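Local coordinates for protein MHC class I antigen (Ctenopharyngodon idella, PDB 5H5Z) that probably presents peptides to T cells at the cell surface, as class I MHC heavy chains do in complex with beta-2-microglobulin, at residues A[183-188]-A[192-197]. Residues are numbered along the deposited sequence; the frame is centred on the assembly and turned at random.
Sequences VSLLQK and SPVTCH
Segments 183-187 and 194-197, parts of strands 182-187 and 194-201, pair as the two arms of an antiparallel beta hairpin in the immunoglobulin C1-set domain, the segment directions 159° apart. Two hydrogen-bonded pairs set the register. Ser184 and His197 exchange two bonds of 2.9 Å, Ser184 N to His197 O and His197 N to Ser184 O. Leu186 and Thr195 do the same, with Leu186 N to Thr195 O at 2.7 Å, and Leu185 faces Cys196 as the non-hydrogen-bonded pair between them. Nearer the turn, a side chain and a water add to the backbone bonds: the amide NE2 of Gln187 reaches Ser192 O (2.9 Å), and a water accepts from Lys188 N while donating to Pro193 O. With CG anti to the backbone N (chi1 -163°) and the chain extended beyond it, Gln187 runs obliquely past Val194, its NE2 3.5 Å from Val194 CG2. Ser192 O lies almost in the plane of that amide, whereas NE2 sits 31° out of the carbonyl plane.

The two faces differ. On one, Leu185 CD2 touches both Val194 CG1 and Cys196 CB, each 3.8 Å away; Trp210 of strand 207-212 packs against all three residues, and Cys196 is disulfide-bonded to Cys254. On the other, Leu186 CD1 meets His197 CB at 3.9 Å, while Pro15 and His13 of beta-2-microglobulin pack on Leu186 and His197, respectively. The Leu185 face thus contributes to the sandwich core, while Leu186 and His197 on the other contribute to the subunit interface, with the intersheet disulfide beside a tryptophan that is the hallmark of the immunoglobulin beta sandwich.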
ATOM      1  N   VAL A 183     -15.224 -14.171   9.102  1.00 23.72           N
ATOM      2  CA  VAL A 183     -16.372 -13.268   9.012  1.00 23.15           C
ATOM      3  C   VAL A 183     -17.126 -13.188  10.332  1.00 24.26           C
ATOM      4  O   VAL A 183     -17.413 -14.217  10.952  1.00 25.71           O
ATOM      5  CB  VAL A 183     -17.345 -13.701   7.886  1.00 24.03           C
ATOM      6  CG1 VAL A 183     -18.527 -12.743   7.779  1.00 24.22           C
ATOM      7  CG2 VAL A 183     -16.622 -13.805   6.546  1.00 24.21           C
ATOM      8  N   SER A 184     -17.432 -11.963  10.761  1.00 21.15           N
ATOM      9  CA  SER A 184     -18.272 -11.736  11.940  1.00 22.49           C
ATOM     10  C   SER A 184     -19.349 -10.685  11.661  1.00 23.77           C
ATOM     11  O   SER A 184     -19.181  -9.828  10.788  1.00 23.41           O
ATOM     12  CB  SER A 184     -17.424 -11.305  13.141  1.00 23.00           C
ATOM     13  OG  SER A 184     -16.536 -12.334  13.546  1.00 30.82           O
ATOM     14  N   LEU A 185     -20.458 -10.769  12.398  1.00 22.19           N
ATOM     15  CA  LEU A 185     -21.482  -9.728  12.388  1.00 22.06           C
ATOM     16  C   LEU A 185     -21.385  -8.976  13.699  1.00 24.28           C
ATOM     17  O   LEU A 185     -21.466  -9.580  14.776  1.00 22.80           O
ATOM     18  CB  LEU A 185     -22.888 -10.316  12.243  1.00 25.47           C
ATOM     19  CG  LEU A 185     -23.526 -10.498  10.866  1.00 28.47           C
ATOM     20  CD1 LEU A 185     -24.999 -10.824  11.044  1.00 29.74           C
ATOM     21  CD2 LEU A 185     -23.366  -9.278   9.971  1.00 30.60           C
ATOM     22  N   LEU A 186     -21.226  -7.658  13.595  1.00 24.22           N
ATOM     23  CA  LEU A 186     -20.948  -6.816  14.751  1.00 23.14           C
ATOM     24  C   LEU A 186     -22.060  -5.817  14.969  1.00 23.84           C
ATOM     25  O   LEU A 186     -22.642  -5.302  14.014  1.00 26.52           O
ATOM     26  CB  LEU A 186     -19.631  -6.057  14.553  1.00 24.82           C
ATOM     27  CG  LEU A 186     -18.393  -6.815  14.050  1.00 29.07           C
ATOM     28  CD1 LEU A 186     -17.196  -5.883  13.917  1.00 29.69           C
ATOM     29  CD2 LEU A 186     -18.058  -8.008  14.928  1.00 30.76           C
ATOM     30  N   GLN A 187     -22.354  -5.545  16.231  1.00 24.71           N
ATOM     31  CA  GLN A 187     -23.336  -4.528  16.576  1.00 26.93           C
ATOM     32  C   GLN A 187     -23.003  -3.937  17.934  1.00 28.86           C
ATOM     33  O   GLN A 187     -22.736  -4.669  18.884  1.00 29.07           O
ATOM     34  CB  GLN A 187     -24.736  -5.133  16.590  1.00 26.46           C
ATOM     35  CG  GLN A 187     -25.848  -4.102  16.527  1.00 29.34           C
ATOM     36  CD  GLN A 187     -27.228  -4.727  16.538  1.00 25.71           C
ATOM     37  OE1 GLN A 187     -27.433  -5.784  17.124  1.00 27.72           O
ATOM     38  NE2 GLN A 187     -28.188  -4.063  15.903  1.00 27.83           N
ATOM     39  N   LYS A 188     -23.017  -2.611  18.018  1.00 26.77           N
ATOM     40  CA  LYS A 188     -22.679  -1.921  19.257  1.00 28.18           C
ATOM     41  C   LYS A 188     -23.852  -1.885  20.231  1.00 27.49           C
ATOM     42  O   LYS A 188     -23.667  -1.968  21.442  1.00 27.05           O
ATOM     43  CB  LYS A 188     -22.193  -0.505  18.956  1.00 31.89           C
ATOM     44  CG  LYS A 188     -20.914  -0.465  18.133  1.00 32.09           C
ATOM     45  CD  LYS A 188     -20.297   0.924  18.104  1.00 41.49           C
ATOM     46  CE  LYS A 188     -19.804   1.356  19.479  1.00 43.42           C
ATOM     47  NZ  LYS A 188     -18.423   0.878  19.763  1.00 35.94           N
ATOM     48  N   SER A 192     -28.643  -0.214  17.020  1.00 31.26           N
ATOM     49  CA  SER A 192     -27.627   0.391  16.163  1.00 27.91           C
ATOM     50  C   SER A 192     -27.438  -0.367  14.846  1.00 29.36           C
ATOM     51  O   SER A 192     -27.984  -1.462  14.682  1.00 29.21           O
ATOM     52  CB  SER A 192     -26.303   0.483  16.923  1.00 32.87           C
ATOM     53  OG  SER A 192     -26.376   1.483  17.918  1.00 38.84           O
ATOM     54  N   PRO A 193     -26.665   0.212  13.898  1.00 28.80           N
ATOM     55  CA  PRO A 193     -26.392  -0.511  12.652  1.00 28.90           C
ATOM     56  C   PRO A 193     -25.632  -1.819  12.884  1.00 27.31           C
ATOM     57  O   PRO A 193     -25.017  -2.012  13.939  1.00 25.31           O
ATOM     58  CB  PRO A 193     -25.520   0.468  11.856  1.00 28.97           C
ATOM     59  CG  PRO A 193     -25.817   1.815  12.421  1.00 32.01           C
ATOM     60  CD  PRO A 193     -26.109   1.582  13.874  1.00 30.95           C
ATOM     61  N   VAL A 194     -25.690  -2.709  11.901  1.00 25.21           N
ATOM     62  CA  VAL A 194     -25.001  -3.994  11.978  1.00 24.92           C
ATOM     63  C   VAL A 194     -23.885  -3.995  10.942  1.00 22.73           C
ATOM     64  O   VAL A 194     -24.110  -3.632   9.784  1.00 22.47           O
ATOM     65  CB  VAL A 194     -25.966  -5.174  11.740  1.00 25.84           C
ATOM     66  CG1 VAL A 194     -25.220  -6.500  11.804  1.00 28.30           C
ATOM     67  CG2 VAL A 194     -27.108  -5.149  12.757  1.00 29.39           C
ATOM     68  N   THR A 195     -22.687  -4.383  11.375  1.00 23.76           N
ATOM     69  CA  THR A 195     -21.503  -4.407  10.518  1.00 22.42           C
ATOM     70  C   THR A 195     -21.083  -5.843  10.202  1.00 23.01           C
ATOM     71  O   THR A 195     -20.863  -6.656  11.103  1.00 23.56           O
ATOM     72  CB  THR A 195     -20.319  -3.654  11.165  1.00 24.19           C
ATOM     73  OG1 THR A 195     -20.663  -2.276  11.330  1.00 27.23           O
ATOM     74  CG2 THR A 195     -19.066  -3.735  10.288  1.00 27.01           C
ATOM     75  N   CYS A 196     -20.981  -6.144   8.915  1.00 22.54           N
ATOM     76  CA  CYS A 196     -20.424  -7.421   8.465  1.00 21.56           C
ATOM     77  C   CYS A 196     -18.941  -7.229   8.169  1.00 21.60           C
ATOM     78  O   CYS A 196     -18.577  -6.540   7.216  1.00 24.96           O
ATOM     79  CB  CYS A 196     -21.164  -7.896   7.220  1.00 24.48           C
ATOM     80  SG  CYS A 196     -20.672  -9.511   6.581  1.00 28.61           S
ATOM     81  N   HIS A 197     -18.100  -7.841   9.000  1.00 19.28           N
ATOM     82  CA  HIS A 197     -16.660  -7.635   8.972  1.00 20.74           C
ATOM     83  C   HIS A 197     -15.961  -8.894   8.472  1.00 21.43           C
ATOM     84  O   HIS A 197     -16.156  -9.973   9.033  1.00 22.45           O
ATOM     85  CB  HIS A 197     -16.167  -7.276  10.381  1.00 20.43           C
ATOM     86  CG  HIS A 197     -14.687  -7.063  10.476  1.00 23.15           C
ATOM     87  ND1 HIS A 197     -14.072  -5.902  10.053  1.00 28.07           N
ATOM     88  CD2 HIS A 197     -13.702  -7.853  10.963  1.00 22.45           C
ATOM     89  CE1 HIS A 197     -12.769  -5.997  10.259  1.00 26.64           C
ATOM     90  NE2 HIS A 197     -12.520  -7.170  10.813  1.00 28.28           N
TER
HETATM   91  O   HOH W   1     -23.385  -0.901  15.713  1.00 31.32           O